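Local coordinates for protein 4-alpha-glucanotransferase (Streptococcus agalactiae, PDB 6M6T) that is an amylomaltase of the 4-alpha-glucanotransferase family, an enzyme built on a TIM barrel that holds bound glycan in its pockets, at residues I46-T51 / D56-S61; Q60-V65 / E145-K150. One frame throughout, in Å; residues are numbered along the deposited sequence.

Interaction 1: residues I46-T51 / D56-S61; sequences ILPLTT and DSPYQS. With AC1 (4,6-dideoxy-4-{[(1S,4R,5S,6S)-4,5,6-trihydroxy-3-(hydroxymethyl)cyclohex-2-en-1-yl]amino}-alpha-D-glucopyranose), chain I; ASO (1,5-anhydro-D-glucitol), chain B.
Thr50 and Thr51 draw level with Pro58 and Ser61 where two irregular lengths of one loop come together, the CA atoms of Thr51 and Ser61 being 5.3 Å apart. The ring of Tyr59 lies between protein and ligand. Pro48 reaches over one face in a CH-pi contact, its CG 4.0 Å from the Tyr59 ring centroid and 22° off the ring normal. The opposite face meets ASO, whose C2 lies 3.9 Å above the plane of the Tyr59 ring, displaced toward its rim. Although CB of Tyr59 leaves the backbone away from 46-51, CG sits anti to the carbonyl carbon (chi1 -58°), and the ring swings back until its phenol end reaches Pro48. That hydroxyl is anchored by a hydrogen bond to Asp216, which should steady the ring where ASO lies against it. Pro48 also meets Pro58, CD to CG at 3.8 Å, bringing the two proline rings together. The hydroxyls of Thr50 and Ser61 are modelled as hydrogen-bonded, but Ser61 OG is less surely placed. Ser57 closes an ST turn: its OG accepts from Tyr59 N at 3.0 Å and makes a weak hydrogen bond to AC1 O5 at 3.4 Å. Beside it, the extended Gln60 lays its amide alongside AC1, OE1 lying 3.1 Å from C6 of that ligand and NE2 near its C6B. The contact thus builds one wall of the glycan pocket, and the Tyr59 carbonyl is hydrogen-bonded to Asn263 ND2. The loop follows barrel strand 43-45 and leads on to helix 74-78; Ile46 pairs through its backbone with Ile214 of strand 212-217, and Ile46 and Leu49 both pack on Trp199 of helix 182-208.

Interaction 2: residues Q60-V65 / E145-K150; sequences QSFSAV and EFMAIK. With AC1 (4,6-dideoxy-4-{[(1S,4R,5S,6S)-4,5,6-trihydroxy-3-(hydroxymethyl)cyclohex-2-en-1-yl]amino}-alpha-D-glucopyranose), chain I.
Phe62 turns its ring to Met147 and Lys150 with CG anti to its own carbonyl carbon and beside the backbone N (chi1 -60°), while Met147, its CG likewise anti to the carbonyl carbon, bends at chi2 (-58°), which carries its sulfur to that ring. Lys150 instead stretches straight along its chain and bends only at the last torsion (chi4 62°). The lysine arrives over a face of the phenylalanine: CD stands 4.2 Å above the Phe62 ring plane, offset toward the rim, and CE lies 3.6 Å from Phe62 CZ. Met147 makes a Met-aromatic contact from an oblique direction, SD being 4.4 Å from the Phe62 ring centroid and 3.6 Å from Phe62 CD2. Phe146 adds a looser touch nearer the backbone, with its CE2 4.3 Å from Phe62 CB. Both Met147 and Lys150 run at about a right angle to Phe62, whose ring packs against these side chains of helix 140-152. On the loop side, Phe62 shares a backbone hydrogen bond with Val226, the first residue of helix 226-230. No hydrogen bond joins the two segments, and the contact rests on methylenes, sulfur and aromatic carbon. The charge of Lys150 is taken up separately, in a salt bridge from NZ to Asp224, which leaves the aliphatic part of the lysine to serve as an apolar cover for the Phe62 ring.

Overall arrangement
Interactions 1 and 2 follow one another along the long loop between barrel strand 43-45 and helix 74-78, sharing Gln60 and Ser61, with centres about 12 Å apart. Interaction 1 lies near the middle of the molecule, about 5 Å from the chain centre, and folds the loop on itself at the glycan. Interaction 2 lies farther out, about 17 Å from that centre, and ties the loop to helix 140-152, which comes some 80 residues later. They meet where Thr51 OG1 approaches Phe62 N, a weak hydrogen bond. A single loop therefore joins the glycan pocket of the TIM barrel to helix 140-152.

Interaction 1: residues I46-T51 / D56-S61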
loop_
_atom_site.group_PDB
_atom_site.type_symbol
_atom_site.label_atom_id
_atom_site.label_comp_id
_atom_site.label_asym_id
_atom_site.label_seq_id
_atom_site.Cartn_x
_atom_site.Cartn_y
_atom_site.Cartn_z
ATOM N N ILE A 46 -1.278 -6.037 -3.735
ATOM C CA ILE A 46 -1.556 -5.677 -2.357
ATOM C C ILE A 46 -1.351 -4.166 -2.185
ATOM O O ILE A 46 -0.896 -3.462 -3.097
ATOM C CB ILE A 46 -0.681 -6.486 -1.370
ATOM C CG1 ILE A 46 0.798 -6.329 -1.740
ATOM C CG2 ILE A 46 -1.069 -7.970 -1.389
ATOM C CD1 ILE A 46 1.751 -6.455 -0.586
ATOM N N LEU A 47 -1.715 -3.668 -0.996
ATOM C CA LEU A 47 -1.407 -2.302 -0.565
ATOM C C LEU A 47 0.019 -2.299 -0.015
ATOM O O LEU A 47 0.761 -3.276 -0.154
ATOM C CB LEU A 47 -2.473 -1.834 0.415
ATOM C CG LEU A 47 -3.901 -1.780 -0.143
ATOM C CD1 LEU A 47 -4.661 -0.658 0.534
ATOM C CD2 LEU A 47 -3.970 -1.604 -1.651
ATOM N N PRO A 48 0.515 -1.176 0.512
ATOM C CA PRO A 48 1.862 -1.218 1.090
ATOM C C PRO A 48 1.880 -2.035 2.367
ATOM O O PRO A 48 0.897 -2.104 3.113
ATOM C CB PRO A 48 2.190 0.254 1.362
ATOM C CG PRO A 48 1.279 1.016 0.523
ATOM C CD PRO A 48 0.023 0.218 0.470
ATOM N N LEU A 49 3.015 -2.670 2.613
ATOM C CA LEU A 49 3.204 -3.453 3.818
ATOM C C LEU A 49 3.833 -2.642 4.945
ATOM O O LEU A 49 4.375 -3.215 5.896
ATOM C CB LEU A 49 4.048 -4.680 3.492
ATOM C CG LEU A 49 3.437 -5.484 2.347
ATOM C CD1 LEU A 49 4.199 -6.783 2.175
ATOM C CD2 LEU A 49 1.934 -5.716 2.598
ATOM N N THR A 50 3.774 -1.325 4.864
ATOM C CA THR A 50 4.462 -0.534 5.861
ATOM C C THR A 50 3.612 -0.395 7.121
ATOM O O THR A 50 2.439 -0.791 7.173
ATOM C CB THR A 50 4.817 0.844 5.308
ATOM O OG1 THR A 50 3.662 1.409 4.674
ATOM C CG2 THR A 50 5.997 0.749 4.315
ATOM N N THR A 51 4.234 0.202 8.140
ATOM C CA THR A 51 3.615 0.383 9.446
ATOM C C THR A 51 2.565 1.490 9.392
ATOM O O THR A 51 2.617 2.382 8.540
ATOM C CB THR A 51 4.692 0.721 10.476
ATOM O OG1 THR A 51 5.329 1.948 10.093
ATOM C CG2 THR A 51 5.750 -0.393 10.545
ATOM N N ASP A 56 -5.027 4.431 10.328
ATOM C CA ASP A 56 -4.749 3.097 9.804
ATOM C C ASP A 56 -4.354 3.099 8.319
ATOM O O ASP A 56 -4.352 2.044 7.667
ATOM C CB ASP A 56 -5.938 2.159 10.084
ATOM C CG ASP A 56 -6.387 2.217 11.562
ATOM O OD1 ASP A 56 -5.491 2.207 12.448
ATOM O OD2 ASP A 56 -7.618 2.269 11.838
ATOM N N SER A 57 -3.968 4.259 7.792
ATOM C CA SER A 57 -3.458 4.384 6.434
ATOM C C SER A 57 -2.033 3.857 6.334
ATOM O O SER A 57 -1.192 4.194 7.175
ATOM C CB SER A 57 -3.511 5.851 6.003
ATOM O OG SER A 57 -2.626 6.114 4.930
ATOM N N PRO A 58 -1.713 3.022 5.339
ATOM C CA PRO A 58 -0.323 2.639 5.079
ATOM C C PRO A 58 0.460 3.644 4.241
ATOM O O PRO A 58 1.646 3.418 3.987
ATOM C CB PRO A 58 -0.477 1.305 4.336
ATOM C CG PRO A 58 -1.792 1.413 3.634
ATOM C CD PRO A 58 -2.673 2.236 4.531
ATOM N N TYR A 59 -0.160 4.738 3.801
ATOM C CA TYR A 59 0.513 5.788 3.049
ATOM C C TYR A 59 0.944 6.961 3.942
ATOM O O TYR A 59 1.185 8.071 3.436
ATOM C CB TYR A 59 -0.397 6.264 1.912
ATOM C CG TYR A 59 -0.798 5.159 0.949
ATOM C CD1 TYR A 59 -1.876 4.314 1.225
ATOM C CD2 TYR A 59 -0.092 4.956 -0.243
ATOM C CE1 TYR A 59 -2.243 3.288 0.327
ATOM C CE2 TYR A 59 -0.442 3.940 -1.143
ATOM C CZ TYR A 59 -1.517 3.106 -0.861
ATOM O OH TYR A 59 -1.857 2.103 -1.763
ATOM N N GLN A 60 0.995 6.740 5.270
ATOM C CA GLN A 60 1.473 7.701 6.274
ATOM C C GLN A 60 2.159 6.883 7.376
ATOM O O GLN A 60 1.587 6.616 8.437
ATOM C CB GLN A 60 0.308 8.522 6.825
ATOM C CG GLN A 60 0.667 9.661 7.727
ATOM C CD GLN A 60 -0.544 10.484 8.072
ATOM O OE1 GLN A 60 -1.385 10.735 7.211
ATOM N NE2 GLN A 60 -0.652 10.904 9.333
ATOM N N SER A 61 3.436 6.567 7.164
ATOM C CA SER A 61 4.065 5.431 7.825
ATOM C C SER A 61 5.289 5.843 8.615
ATOM O O SER A 61 6.052 6.708 8.183
ATOM C CB SER A 61 4.476 4.354 6.808
ATOM O OG SER A 61 3.465 3.367 6.658
HETATM C C1 AC1 I . -4.234 8.690 1.466
HETATM O O2 AC1 I . -6.458 9.578 0.893
HETATM C C2 AC1 I . -5.583 9.228 1.983
HETATM C C4A AC1 I . -4.711 13.509 7.905
HETATM C C3 AC1 I . -5.410 10.418 2.881
HETATM O O3 AC1 I . -6.718 10.764 3.304
HETATM C C4 AC1 I . -4.494 10.031 4.067
HETATM N N4A AC1 I . -4.307 11.053 5.143
HETATM C C5 AC1 I . -3.161 9.688 3.425
HETATM O O5 AC1 I . -3.319 8.517 2.594
HETATM C C6 AC1 I . -2.130 9.408 4.514
HETATM C C1B AC1 I . -5.236 11.043 6.307
HETATM C C2B AC1 I . -6.069 12.312 6.231
HETATM O O2B AC1 I . -6.716 12.402 4.958
HETATM C C3B AC1 I . -5.114 13.502 6.421
HETATM O O3B AC1 I . -5.758 14.743 6.061
HETATM O O4 AC1 I . -3.720 14.535 8.212
HETATM C C5B AC1 I . -4.278 12.229 8.309
HETATM C C7B AC1 I . -4.558 11.054 7.553
HETATM C C6B AC1 I . -3.526 12.177 9.661
HETATM O O6B AC1 I . -3.045 13.492 10.014
HETATM C C1 ASO B . -1.410 7.787 -2.811
HETATM C C2 ASO B . -2.687 7.038 -2.375
HETATM C C3 ASO B . -3.625 7.996 -1.622
HETATM C C4 ASO B . -2.863 8.554 -0.406
HETATM C C5 ASO B . -1.602 9.233 -0.865
HETATM C C6 ASO B . -0.748 9.551 0.362
HETATM O O2 ASO B . -3.353 6.457 -3.502
HETATM O O3 ASO B . -4.839 7.283 -1.201
HETATM O O4 ASO B . -3.674 9.477 0.361
HETATM O O5 ASO B . -0.793 8.333 -1.627
HETATM O O6 ASO B . 0.644 9.396 0.035
#

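Interaction 2: residues Q60-V65 / E145-K150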
loop_
_atom_site.group_PDB
_atom_site.type_symbol
_atom_site.label_atom_id
_atom_site.label_comp_id
_atom_site.label_asym_id
_atom_site.label_seq_id
_atom_site.Cartn_x
_atom_site.Cartn_y
_atom_site.Cartn_z
ATOM N N GLN A 60 0.995 6.740 5.270
ATOM C CA GLN A 60 1.473 7.701 6.274
ATOM C C GLN A 60 2.159 6.883 7.376
ATOM O O GLN A 60 1.587 6.616 8.437
ATOM C CB GLN A 60 0.308 8.522 6.825
ATOM C CG GLN A 60 0.667 9.661 7.727
ATOM C CD GLN A 60 -0.544 10.484 8.072
ATOM O OE1 GLN A 60 -1.385 10.735 7.211
ATOM N NE2 GLN A 60 -0.652 10.904 9.333
ATOM N N SER A 61 3.436 6.567 7.164
ATOM C CA SER A 61 4.065 5.431 7.825
ATOM C C SER A 61 5.289 5.843 8.615
ATOM O O SER A 61 6.052 6.708 8.183
ATOM C CB SER A 61 4.476 4.354 6.808
ATOM O OG SER A 61 3.465 3.367 6.658
ATOM N N PHE A 62 5.480 5.179 9.757
ATOM C CA PHE A 62 6.662 5.382 10.580
ATOM C C PHE A 62 7.953 5.097 9.822
ATOM O O PHE A 62 9.010 5.595 10.223
ATOM C CB PHE A 62 6.596 4.494 11.834
ATOM C CG PHE A 62 5.409 4.765 12.727
ATOM C CD1 PHE A 62 4.916 6.052 12.887
ATOM C CD2 PHE A 62 4.780 3.721 13.402
ATOM C CE1 PHE A 62 3.807 6.293 13.701
ATOM C CE2 PHE A 62 3.673 3.957 14.222
ATOM C CZ PHE A 62 3.185 5.247 14.360
ATOM N N SER A 63 7.910 4.299 8.754
ATOM C CA SER A 63 9.111 4.040 7.962
ATOM C C SER A 63 8.702 3.581 6.576
ATOM O O SER A 63 7.657 2.951 6.397
ATOM C CB SER A 63 10.028 2.985 8.595
ATOM O OG SER A 63 11.015 2.507 7.677
ATOM N N ALA A 64 9.551 3.894 5.599
ATOM C CA ALA A 64 9.318 3.514 4.212
ATOM C C ALA A 64 9.593 2.038 3.910
ATOM O O ALA A 64 9.377 1.620 2.766
ATOM C CB ALA A 64 10.180 4.386 3.296
ATOM N N VAL A 65 10.113 1.259 4.867
ATOM C CA VAL A 65 10.518 -0.119 4.605
ATOM C C VAL A 65 10.036 -1.087 5.667
ATOM O O VAL A 65 10.023 -2.302 5.437
ATOM C CB VAL A 65 12.049 -0.262 4.491
ATOM C CG1 VAL A 65 12.551 0.340 3.201
ATOM C CG2 VAL A 65 12.734 0.337 5.706
ATOM N N GLU A 145 14.919 1.694 17.287
ATOM C CA GLU A 145 15.126 2.723 18.294
ATOM C C GLU A 145 14.081 3.819 18.163
ATOM O O GLU A 145 13.595 4.333 19.169
ATOM C CB GLU A 145 16.541 3.294 18.199
ATOM C CG GLU A 145 17.612 2.268 18.505
ATOM C CD GLU A 145 19.016 2.737 18.170
ATOM O OE1 GLU A 145 19.216 3.969 18.061
ATOM O OE2 GLU A 145 19.919 1.867 18.023
ATOM N N PHE A 146 13.712 4.188 16.936
ATOM C CA PHE A 146 12.638 5.162 16.769
ATOM C C PHE A 146 11.367 4.691 17.461
ATOM O O PHE A 146 10.747 5.438 18.221
ATOM C CB PHE A 146 12.383 5.412 15.283
ATOM C CG PHE A 146 11.283 6.412 15.009
ATOM C CD1 PHE A 146 11.560 7.773 14.967
ATOM C CD2 PHE A 146 9.978 5.988 14.767
ATOM C CE1 PHE A 146 10.560 8.694 14.700
ATOM C CE2 PHE A 146 8.972 6.902 14.504
ATOM C CZ PHE A 146 9.264 8.263 14.471
ATOM N N MET A 147 10.971 3.445 17.217
ATOM C CA MET A 147 9.760 2.924 17.848
ATOM C C MET A 147 9.901 2.843 19.362
ATOM O O MET A 147 8.927 3.073 20.089
ATOM C CB MET A 147 9.405 1.548 17.281
ATOM C CG MET A 147 8.940 1.587 15.835
ATOM S SD MET A 147 7.487 2.627 15.519
ATOM C CE MET A 147 6.469 2.291 16.977
ATOM N N ALA A 148 11.096 2.531 19.854
ATOM C CA ALA A 148 11.288 2.470 21.296
ATOM C C ALA A 148 11.166 3.855 21.927
ATOM O O ALA A 148 10.457 4.044 22.925
ATOM C CB ALA A 148 12.644 1.842 21.608
ATOM N N ILE A 149 11.863 4.836 21.375
ATOM C CA ILE A 149 11.746 6.182 21.912
ATOM C C ILE A 149 10.302 6.660 21.816
ATOM O O ILE A 149 9.784 7.310 22.732
ATOM C CB ILE A 149 12.724 7.132 21.194
ATOM C CG1 ILE A 149 14.154 6.603 21.310
ATOM C CG2 ILE A 149 12.660 8.512 21.796
ATOM C CD1 ILE A 149 15.160 7.409 20.541
ATOM N N LYS A 150 9.615 6.316 20.721
ATOM C CA LYS A 150 8.226 6.734 20.563
ATOM C C LYS A 150 7.360 6.155 21.669
ATOM O O LYS A 150 6.499 6.842 22.233
ATOM C CB LYS A 150 7.712 6.306 19.190
ATOM C CG LYS A 150 6.257 6.670 18.914
ATOM C CD LYS A 150 5.924 6.510 17.438
ATOM C CE LYS A 150 4.523 7.023 17.137
ATOM N NZ LYS A 150 4.367 8.475 17.415
HETATM C C1 AC1 I . -4.234 8.690 1.466
HETATM O O2 AC1 I . -6.458 9.578 0.893
HETATM C C2 AC1 I . -5.583 9.228 1.983
HETATM C C4A AC1 I . -4.711 13.509 7.905
HETATM C C3 AC1 I . -5.410 10.418 2.881
HETATM O O3 AC1 I . -6.718 10.764 3.304
HETATM C C4 AC1 I . -4.494 10.031 4.067
HETATM N N4A AC1 I . -4.307 11.053 5.143
HETATM C C5 AC1 I . -3.161 9.688 3.425
HETATM O O5 AC1 I . -3.319 8.517 2.594
HETATM C C6 AC1 I . -2.130 9.408 4.514
HETATM C C1B AC1 I . -5.236 11.043 6.307
HETATM C C2B AC1 I . -6.069 12.312 6.231
HETATM O O2B AC1 I . -6.716 12.402 4.958
HETATM C C3B AC1 I . -5.114 13.502 6.421
HETATM O O3B AC1 I . -5.758 14.743 6.061
HETATM O O4 AC1 I . -3.720 14.535 8.212
HETATM C C5B AC1 I . -4.278 12.229 8.309
HETATM C C7B AC1 I . -4.558 11.054 7.553
HETATM C C6B AC1 I . -3.526 12.177 9.661
HETATM O O6B AC1 I . -3.045 13.492 10.014
#